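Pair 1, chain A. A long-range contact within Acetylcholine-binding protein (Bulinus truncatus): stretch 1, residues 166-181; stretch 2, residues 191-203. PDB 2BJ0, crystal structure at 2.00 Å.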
# COMPACT_ATOMS: atom_id res chain seq x y z
N ASP A 166 1.86 -28.19 7.23
CA ASP A 166 0.52 -28.62 7.64
C ASP A 166 -0.45 -28.13 6.59
O ASP A 166 -0.56 -26.92 6.37
CB ASP A 166 0.20 -27.99 9.01
CG ASP A 166 -0.99 -28.64 9.74
OD1 ASP A 166 -1.67 -29.56 9.21
OD2 ASP A 166 -1.31 -28.27 10.91
N SER A 167 -1.15 -29.05 5.92
CA SER A 167 -2.23 -28.68 5.01
C SER A 167 -3.33 -29.74 5.03
O SER A 167 -3.01 -30.92 5.04
CB SER A 167 -1.69 -28.53 3.59
OG SER A 167 -2.73 -28.50 2.63
N PRO A 168 -4.61 -29.35 5.06
CA PRO A 168 -5.69 -30.31 4.84
C PRO A 168 -5.85 -30.69 3.37
O PRO A 168 -6.50 -31.69 3.08
CB PRO A 168 -6.94 -29.57 5.34
CG PRO A 168 -6.63 -28.13 5.15
CD PRO A 168 -5.14 -28.00 5.35
N LYS A 169 -5.21 -29.95 2.47
CA LYS A 169 -5.38 -30.12 1.04
C LYS A 169 -4.23 -30.86 0.31
O LYS A 169 -4.45 -31.49 -0.73
CB LYS A 169 -5.54 -28.75 0.41
CG LYS A 169 -6.92 -28.15 0.63
CD LYS A 169 -7.74 -28.47 -0.60
CE LYS A 169 -9.03 -29.13 -0.24
NZ LYS A 169 -9.83 -29.27 -1.49
N PHE A 170 -3.00 -30.73 0.82
CA PHE A 170 -1.84 -31.32 0.11
C PHE A 170 -0.94 -32.14 1.00
O PHE A 170 -0.81 -31.83 2.17
CB PHE A 170 -1.01 -30.21 -0.56
CG PHE A 170 -1.82 -29.30 -1.44
CD1 PHE A 170 -2.20 -29.70 -2.73
CD2 PHE A 170 -2.24 -28.05 -0.98
CE1 PHE A 170 -2.98 -28.86 -3.54
CE2 PHE A 170 -3.01 -27.20 -1.80
CZ PHE A 170 -3.39 -27.61 -3.06
N ASP A 171 -0.30 -33.17 0.43
CA ASP A 171 0.75 -33.95 1.10
C ASP A 171 2.08 -33.42 0.59
O ASP A 171 2.30 -33.42 -0.61
CB ASP A 171 0.72 -35.44 0.66
CG ASP A 171 -0.39 -36.24 1.30
OD1 ASP A 171 -0.65 -36.08 2.52
OD2 ASP A 171 -1.06 -37.08 0.65
N LEU A 172 2.97 -32.99 1.47
CA LEU A 172 4.31 -32.67 1.04
C LEU A 172 5.16 -33.94 1.04
O LEU A 172 5.41 -34.52 2.09
CB LEU A 172 4.93 -31.65 1.99
CG LEU A 172 6.33 -31.14 1.70
CD1 LEU A 172 6.42 -30.46 0.34
CD2 LEU A 172 6.69 -30.17 2.81
N LEU A 173 5.65 -34.33 -0.12
CA LEU A 173 6.42 -35.59 -0.23
C LEU A 173 7.87 -35.45 0.18
O LEU A 173 8.38 -36.30 0.89
CB LEU A 173 6.30 -36.18 -1.66
CG LEU A 173 4.83 -36.38 -2.08
CD1 LEU A 173 4.68 -36.73 -3.55
CD2 LEU A 173 4.13 -37.39 -1.19
N SER A 174 8.54 -34.39 -0.27
CA SER A 174 9.96 -34.15 0.04
C SER A 174 10.31 -32.70 -0.19
O SER A 174 9.58 -32.00 -0.88
CB SER A 174 10.84 -34.96 -0.89
OG SER A 174 10.45 -34.68 -2.21
N ALA A 175 11.44 -32.28 0.36
CA ALA A 175 11.90 -30.92 0.22
C ALA A 175 13.37 -30.89 0.55
O ALA A 175 13.78 -31.40 1.59
CB ALA A 175 11.11 -29.97 1.17
N THR A 176 14.16 -30.30 -0.33
CA THR A 176 15.57 -30.04 -0.04
C THR A 176 15.94 -28.67 -0.58
O THR A 176 15.11 -27.99 -1.18
CB THR A 176 16.50 -31.12 -0.67
OG1 THR A 176 16.30 -31.14 -2.08
CG2 THR A 176 16.09 -32.54 -0.24
N GLN A 177 17.19 -28.28 -0.36
CA GLN A 177 17.75 -27.09 -0.97
C GLN A 177 19.15 -27.34 -1.47
O GLN A 177 19.86 -28.21 -0.97
CB GLN A 177 17.72 -25.91 0.00
CG GLN A 177 18.79 -25.89 1.06
CD GLN A 177 18.49 -24.84 2.12
OE1 GLN A 177 17.35 -24.73 2.56
NE2 GLN A 177 19.51 -24.08 2.52
N SER A 178 19.53 -26.59 -2.49
CA SER A 178 20.84 -26.68 -3.06
C SER A 178 21.40 -25.26 -3.27
O SER A 178 20.67 -24.34 -3.63
CB SER A 178 20.75 -27.45 -4.37
OG SER A 178 21.82 -27.11 -5.21
N LEU A 179 22.70 -25.10 -3.02
CA LEU A 179 23.37 -23.82 -3.21
C LEU A 179 24.03 -23.81 -4.58
O LEU A 179 24.72 -24.75 -4.94
CB LEU A 179 24.40 -23.60 -2.09
CG LEU A 179 25.46 -22.49 -2.25
CD1 LEU A 179 24.81 -21.09 -2.35
CD2 LEU A 179 26.45 -22.54 -1.09
N ASN A 180 23.81 -22.74 -5.34
CA ASN A 180 24.38 -22.64 -6.69
C ASN A 180 24.95 -21.26 -6.89
O ASN A 180 24.69 -20.36 -6.09
CB ASN A 180 23.30 -22.92 -7.75
CG ASN A 180 22.36 -24.08 -7.36
OD1 ASN A 180 22.73 -25.25 -7.41
ND2 ASN A 180 21.13 -23.74 -6.99
N ARG A 181 25.73 -21.08 -7.95
CA ARG A 181 26.11 -19.74 -8.41
C ARG A 181 26.02 -19.61 -9.91
O ARG A 181 26.30 -20.56 -10.64
CB ARG A 181 27.48 -19.32 -7.90
CG ARG A 181 28.57 -20.32 -8.11
CD ARG A 181 29.54 -20.36 -6.95
NE ARG A 181 28.86 -20.81 -5.72
CZ ARG A 181 29.39 -20.77 -4.51
NH1 ARG A 181 30.62 -20.30 -4.31
NH2 ARG A 181 28.68 -21.21 -3.47
N TYR A 191 26.55 -14.50 -8.92
CA TYR A 191 25.62 -14.34 -7.81
C TYR A 191 25.32 -15.71 -7.22
O TYR A 191 25.14 -16.66 -7.95
CB TYR A 191 24.34 -13.68 -8.33
CG TYR A 191 24.52 -12.20 -8.56
CD1 TYR A 191 25.36 -11.72 -9.57
CD2 TYR A 191 23.87 -11.27 -7.75
CE1 TYR A 191 25.55 -10.35 -9.77
CE2 TYR A 191 24.06 -9.91 -7.94
CZ TYR A 191 24.89 -9.45 -8.95
OH TYR A 191 25.09 -8.09 -9.12
N ASP A 192 25.30 -15.82 -5.90
CA ASP A 192 24.83 -17.03 -5.24
C ASP A 192 23.31 -17.12 -5.19
O ASP A 192 22.62 -16.12 -5.00
CB ASP A 192 25.33 -17.06 -3.82
CG ASP A 192 26.83 -17.26 -3.72
OD1 ASP A 192 27.51 -17.50 -4.75
OD2 ASP A 192 27.41 -17.15 -2.64
N ASP A 193 22.79 -18.34 -5.34
CA ASP A 193 21.39 -18.57 -5.00
C ASP A 193 21.23 -19.87 -4.27
O ASP A 193 22.08 -20.77 -4.37
CB ASP A 193 20.48 -18.46 -6.22
CG ASP A 193 20.72 -19.54 -7.23
OD1 ASP A 193 20.15 -20.65 -7.08
OD2 ASP A 193 21.44 -19.36 -8.23
N ILE A 194 20.17 -19.97 -3.48
CA ILE A 194 19.77 -21.26 -2.95
C ILE A 194 18.46 -21.62 -3.64
O ILE A 194 17.56 -20.78 -3.79
CB ILE A 194 19.64 -21.24 -1.42
CG1 ILE A 194 21.02 -21.01 -0.82
CG2 ILE A 194 19.01 -22.56 -0.89
CD1 ILE A 194 21.07 -20.93 0.69
N GLU A 195 18.38 -22.86 -4.09
CA GLU A 195 17.21 -23.35 -4.77
C GLU A 195 16.50 -24.38 -3.92
O GLU A 195 17.07 -25.44 -3.60
CB GLU A 195 17.62 -23.94 -6.11
CG GLU A 195 16.45 -24.54 -6.89
CD GLU A 195 16.62 -24.38 -8.40
OE1 GLU A 195 17.37 -23.47 -8.85
OE2 GLU A 195 15.97 -25.17 -9.14
N ILE A 196 15.25 -24.10 -3.57
CA ILE A 196 14.41 -25.07 -2.89
C ILE A 196 13.67 -25.93 -3.89
O ILE A 196 13.02 -25.42 -4.79
CB ILE A 196 13.41 -24.39 -1.93
CG1 ILE A 196 14.15 -23.52 -0.91
CG2 ILE A 196 12.59 -25.42 -1.20
CD1 ILE A 196 13.24 -22.53 -0.24
N THR A 197 13.76 -27.25 -3.73
CA THR A 197 13.02 -28.18 -4.56
C THR A 197 12.10 -29.00 -3.65
O THR A 197 12.54 -29.53 -2.64
CB THR A 197 14.01 -29.09 -5.34
OG1 THR A 197 14.80 -28.29 -6.23
CG2 THR A 197 13.25 -30.00 -6.27
N PHE A 198 10.82 -29.04 -3.98
CA PHE A 198 9.89 -29.85 -3.23
C PHE A 198 8.95 -30.60 -4.15
O PHE A 198 8.74 -30.20 -5.31
CB PHE A 198 9.17 -29.04 -2.12
CG PHE A 198 8.26 -27.95 -2.63
CD1 PHE A 198 8.76 -26.69 -2.93
CD2 PHE A 198 6.90 -28.20 -2.80
CE1 PHE A 198 7.89 -25.69 -3.40
CE2 PHE A 198 6.02 -27.19 -3.28
CZ PHE A 198 6.53 -25.96 -3.58
N ALA A 199 8.44 -31.73 -3.66
CA ALA A 199 7.43 -32.49 -4.35
C ALA A 199 6.20 -32.53 -3.47
O ALA A 199 6.30 -32.72 -2.28
CB ALA A 199 7.92 -33.92 -4.61
N PHE A 200 5.03 -32.35 -4.07
CA PHE A 200 3.78 -32.41 -3.34
C PHE A 200 2.66 -32.99 -4.20
O PHE A 200 2.75 -32.97 -5.42
CB PHE A 200 3.40 -31.00 -2.82
CG PHE A 200 2.78 -30.09 -3.87
CD1 PHE A 200 3.56 -29.51 -4.86
CD2 PHE A 200 1.42 -29.79 -3.82
CE1 PHE A 200 2.98 -28.67 -5.81
CE2 PHE A 200 0.84 -28.95 -4.75
CZ PHE A 200 1.61 -28.40 -5.75
N ARG A 201 1.59 -33.46 -3.58
CA ARG A 201 0.46 -33.98 -4.33
C ARG A 201 -0.86 -33.60 -3.65
O ARG A 201 -0.83 -33.18 -2.51
CB ARG A 201 0.60 -35.51 -4.48
CG ARG A 201 0.60 -36.25 -3.14
CD ARG A 201 0.37 -37.77 -3.23
NE ARG A 201 0.36 -38.35 -1.88
CZ ARG A 201 0.98 -39.47 -1.54
NH1 ARG A 201 1.69 -40.15 -2.44
NH2 ARG A 201 0.92 -39.91 -0.29
N LYS A 202 -1.99 -33.70 -4.35
CA LYS A 202 -3.30 -33.48 -3.72
C LYS A 202 -3.63 -34.65 -2.76
O LYS A 202 -3.20 -35.77 -3.01
CB LYS A 202 -4.40 -33.32 -4.78
CG LYS A 202 -4.13 -32.18 -5.76
CD LYS A 202 -5.10 -32.15 -6.92
CE LYS A 202 -6.05 -30.94 -6.80
NZ LYS A 202 -6.63 -30.46 -8.13
N LYS A 203 -4.36 -34.40 -1.67
CA LYS A 203 -4.76 -35.49 -0.76
C LYS A 203 -5.89 -36.31 -1.36
O LYS A 203 -6.65 -35.81 -2.19
CB LYS A 203 -5.21 -34.95 0.60
CG LYS A 203 -4.11 -34.33 1.38
CD LYS A 203 -4.43 -34.34 2.85
CE LYS A 203 -3.21 -33.84 3.60
NZ LYS A 203 -2.76 -34.78 4.64
O HOH W 1 -0.16 -32.55 4.79

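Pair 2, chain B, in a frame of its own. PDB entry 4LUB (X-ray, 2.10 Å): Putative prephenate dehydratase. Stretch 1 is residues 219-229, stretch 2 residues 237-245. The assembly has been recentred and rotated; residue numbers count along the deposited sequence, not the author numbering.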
# COMPACT_ATOMS: atom_id res chain seq x y z
N GLY B 219 4.92 -18.69 13.69
CA GLY B 219 4.31 -17.76 14.62
C GLY B 219 4.95 -16.38 14.71
O GLY B 219 4.80 -15.69 15.72
N ILE B 220 5.67 -15.98 13.67
CA ILE B 220 6.20 -14.61 13.60
C ILE B 220 5.12 -13.70 12.99
O ILE B 220 4.79 -13.84 11.81
CB ILE B 220 7.50 -14.53 12.78
CG1 ILE B 220 8.59 -15.39 13.43
CG2 ILE B 220 7.97 -13.07 12.63
CD1 ILE B 220 9.69 -15.82 12.47
N ASP B 221 4.59 -12.78 13.79
CA ASP B 221 3.44 -11.97 13.36
C ASP B 221 3.78 -10.86 12.37
O ASP B 221 4.67 -10.06 12.61
CB ASP B 221 2.74 -11.33 14.56
CG ASP B 221 2.07 -12.35 15.46
OD1 ASP B 221 1.61 -13.38 14.93
OD2 ASP B 221 1.96 -12.10 16.67
N LEU B 222 3.03 -10.84 11.28
CA LEU B 222 3.06 -9.75 10.31
C LEU B 222 2.32 -8.56 10.90
O LEU B 222 1.19 -8.71 11.37
CB LEU B 222 2.42 -10.21 8.99
CG LEU B 222 2.41 -9.44 7.66
CD1 LEU B 222 1.50 -8.23 7.69
CD2 LEU B 222 3.80 -9.03 7.21
N THR B 223 2.96 -7.40 10.92
CA THR B 223 2.35 -6.22 11.52
C THR B 223 2.05 -5.14 10.49
O THR B 223 1.36 -4.17 10.78
CB THR B 223 3.25 -5.63 12.63
OG1 THR B 223 4.45 -5.09 12.05
CG2 THR B 223 3.61 -6.70 13.66
N LYS B 224 2.58 -5.32 9.28
CA LYS B 224 2.32 -4.40 8.18
C LYS B 224 2.68 -5.01 6.83
O LYS B 224 3.68 -5.71 6.71
CB LYS B 224 3.10 -3.10 8.39
CG LYS B 224 2.92 -2.07 7.29
CD LYS B 224 3.96 -0.98 7.43
CE LYS B 224 4.25 -0.30 6.09
NZ LYS B 224 5.00 0.98 6.29
N ILE B 225 1.87 -4.71 5.83
CA ILE B 225 2.21 -5.03 4.45
C ILE B 225 1.73 -3.93 3.52
O ILE B 225 0.58 -3.49 3.58
CB ILE B 225 1.63 -6.37 3.99
CG1 ILE B 225 2.00 -6.62 2.53
CG2 ILE B 225 0.12 -6.40 4.18
CD1 ILE B 225 2.07 -8.07 2.14
N GLU B 226 2.62 -3.49 2.65
CA GLU B 226 2.30 -2.45 1.70
C GLU B 226 2.99 -2.78 0.39
O GLU B 226 4.15 -3.16 0.37
CB GLU B 226 2.77 -1.10 2.22
CG GLU B 226 2.43 0.07 1.31
CD GLU B 226 1.31 0.92 1.86
OE1 GLU B 226 1.47 1.48 2.96
OE2 GLU B 226 0.27 1.04 1.19
N SER B 227 2.26 -2.64 -0.71
CA SER B 227 2.86 -2.85 -2.01
C SER B 227 3.23 -1.52 -2.67
O SER B 227 2.61 -0.49 -2.42
CB SER B 227 1.97 -3.70 -2.92
OG SER B 227 0.90 -2.96 -3.46
N ARG B 228 4.27 -1.56 -3.49
CA ARG B 228 4.78 -0.40 -4.19
C ARG B 228 5.04 -0.85 -5.61
O ARG B 228 5.41 -2.01 -5.83
CB ARG B 228 6.08 0.10 -3.54
CG ARG B 228 5.96 0.75 -2.14
CD ARG B 228 4.97 1.90 -2.14
NE ARG B 228 5.40 2.95 -3.05
CZ ARG B 228 4.57 3.65 -3.81
NH1 ARG B 228 3.27 3.42 -3.76
NH2 ARG B 228 5.06 4.60 -4.62
N PRO B 229 4.83 0.04 -6.59
CA PRO B 229 5.19 -0.31 -7.98
C PRO B 229 6.66 -0.69 -8.11
O PRO B 229 7.53 -0.02 -7.56
CB PRO B 229 4.88 0.97 -8.77
CG PRO B 229 4.01 1.80 -7.86
CD PRO B 229 4.42 1.45 -6.47
N TYR B 237 5.16 -5.58 -8.56
CA TYR B 237 5.34 -4.81 -7.35
C TYR B 237 6.45 -5.37 -6.49
O TYR B 237 6.86 -6.51 -6.66
CB TYR B 237 4.06 -4.82 -6.53
CG TYR B 237 2.80 -4.51 -7.30
CD1 TYR B 237 2.38 -3.20 -7.49
CD2 TYR B 237 2.01 -5.53 -7.83
CE1 TYR B 237 1.22 -2.91 -8.18
CE2 TYR B 237 0.85 -5.25 -8.53
CZ TYR B 237 0.46 -3.94 -8.70
OH TYR B 237 -0.69 -3.65 -9.39
N PHE B 238 6.91 -4.56 -5.55
CA PHE B 238 7.66 -5.06 -4.43
C PHE B 238 6.83 -4.80 -3.19
O PHE B 238 6.02 -3.88 -3.16
CB PHE B 238 9.08 -4.49 -4.34
CG PHE B 238 9.15 -3.06 -3.87
CD1 PHE B 238 9.29 -2.77 -2.53
CD2 PHE B 238 9.11 -2.02 -4.78
CE1 PHE B 238 9.38 -1.46 -2.10
CE2 PHE B 238 9.20 -0.71 -4.35
CZ PHE B 238 9.34 -0.43 -3.01
N PHE B 239 7.00 -5.63 -2.18
CA PHE B 239 6.18 -5.55 -0.98
C PHE B 239 6.98 -5.16 0.25
O PHE B 239 8.00 -5.76 0.56
CB PHE B 239 5.47 -6.90 -0.76
CG PHE B 239 4.62 -7.31 -1.91
CD1 PHE B 239 3.31 -6.87 -2.01
CD2 PHE B 239 5.12 -8.09 -2.93
CE1 PHE B 239 2.51 -7.22 -3.08
CE2 PHE B 239 4.33 -8.45 -4.01
CZ PHE B 239 3.03 -8.02 -4.08
N ILE B 240 6.48 -4.14 0.95
CA ILE B 240 7.02 -3.77 2.25
C ILE B 240 6.29 -4.54 3.33
O ILE B 240 5.09 -4.39 3.51
CB ILE B 240 6.87 -2.28 2.54
CG1 ILE B 240 7.39 -1.46 1.37
CG2 ILE B 240 7.61 -1.91 3.83
CD1 ILE B 240 8.84 -1.78 1.08
N ILE B 241 7.04 -5.38 4.02
CA ILE B 241 6.51 -6.16 5.13
C ILE B 241 7.26 -5.93 6.45
O ILE B 241 8.49 -5.95 6.48
CB ILE B 241 6.49 -7.66 4.74
CG1 ILE B 241 5.49 -7.87 3.61
CG2 ILE B 241 5.96 -8.50 5.88
CD1 ILE B 241 5.56 -9.22 2.96
N ASP B 242 6.50 -5.70 7.52
CA ASP B 242 7.07 -5.65 8.86
C ASP B 242 6.69 -6.92 9.62
O ASP B 242 5.56 -7.40 9.52
CB ASP B 242 6.59 -4.43 9.67
CG ASP B 242 6.86 -3.09 8.98
OD1 ASP B 242 7.61 -3.03 7.98
OD2 ASP B 242 6.34 -2.09 9.50
N PHE B 243 7.63 -7.42 10.41
CA PHE B 243 7.38 -8.55 11.30
C PHE B 243 7.96 -8.23 12.65
O PHE B 243 8.95 -7.50 12.76
CB PHE B 243 8.04 -9.83 10.78
CG PHE B 243 7.35 -10.45 9.60
CD1 PHE B 243 6.15 -11.12 9.76
CD2 PHE B 243 7.91 -10.39 8.34
CE1 PHE B 243 5.51 -11.69 8.68
CE2 PHE B 243 7.27 -10.97 7.26
CZ PHE B 243 6.07 -11.62 7.43
N GLU B 244 7.36 -8.79 13.69
CA GLU B 244 7.95 -8.71 15.01
C GLU B 244 9.31 -9.40 14.98
O GLU B 244 9.47 -10.45 14.35
CB GLU B 244 7.02 -9.30 16.07
CG GLU B 244 6.14 -8.23 16.69
CD GLU B 244 5.03 -8.77 17.56
OE1 GLU B 244 5.12 -9.93 18.00
OE2 GLU B 244 4.05 -8.02 17.78
N ASN B 245 10.29 -8.78 15.61
CA ASN B 245 11.65 -9.30 15.61
C ASN B 245 12.12 -9.61 17.03
O ASN B 245 13.27 -9.35 17.38
CB ASN B 245 12.60 -8.31 14.95
CG ASN B 245 13.94 -8.92 14.58
OD1 ASN B 245 14.00 -10.08 14.15
ND2 ASN B 245 15.02 -8.18 14.79
O HOH W 2 5.56 -12.66 16.43
O HOH W 3 4.55 -2.50 11.51
O HOH W 4 7.48 -0.27 7.12

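The sharpest difference is in what faces a matched aspartate, Asp A171 in pair 1 and Asp B221 in pair 2. In pair 1 the carboxylate faces Arg A201 and forms a salt bridge with it, Asp A171 OD2 to Arg A201 NE at 3.2 Å, with a hydrogen bond along the same line. In pair 2 the residue matching Arg A201 is Glu B244, so two acids meet: Asp B221 OD2 lies 4.1 Å from Glu B244 OE1. A water donates to Glu B244 OE1 (3.2 Å) and accepts from the backbone Asp B221 N (2.8 Å), with no hydrogen bond to the Asp B221 carboxylate.

The backbones beneath are nearly the same. Both pairs are antiparallel strands, their directions 157° apart in pair 1 and 160° in pair 2, and 14 central residues superpose with an RMSD of 0.6 Å. Each contains a beta bulge at the same place: the register slips by one between Leu A172 and Ser A174, and between Leu B222 and Lys B224. At the bulge, Leu A173 N donates to Ala A199 O (2.8 Å), and the matching Thr B223 N donates to Asp B242 O (3.0 Å). In pair 1 the same carbonyl also receives a weak bond from Ser A174 N, 3.4 Å from Ala A199 O.

Around the bulge the side chains differ in chemistry. Leu A173 packs its CB 4.1 Å from Ala A199 CB, an apolar contact. Thr B223 and Asp B242 instead share a water, which lies 2.6 Å from Thr B223 OG1 and donates to Asp B242 OD2 at 2.7 Å. A second water links Lys B224 NZ to Asp B242 OD1, 2.9 Å from each atom, where pair 1 has the small Ser A174 beside Ala A199.

On the face carrying the matched leucine, Leu A172 and Leu B222 share the t rotamer at chi1, while Phe A200 and Phe B243 have matched CA atoms but side-chain centres 3.0 Å apart. Phe A200, at chi1 79° (p), turns its edge toward the face of Phe A170, with centroids 5.5 Å apart. Phe B243, at chi1 -74° (m), brings its ring under the leucine instead: Leu B222 CD2 sits over one face, 3.8 Å from the Phe B243 ring centroid. Farther along, Ala A175 CB meets Phe A198 CB at 3.9 Å, whereas the larger Ile B225 reaches with CD1 to Ile B241 CG1 at 3.7 Å: a small residue opposite a large one in pair 1, two branched residues in pair 2.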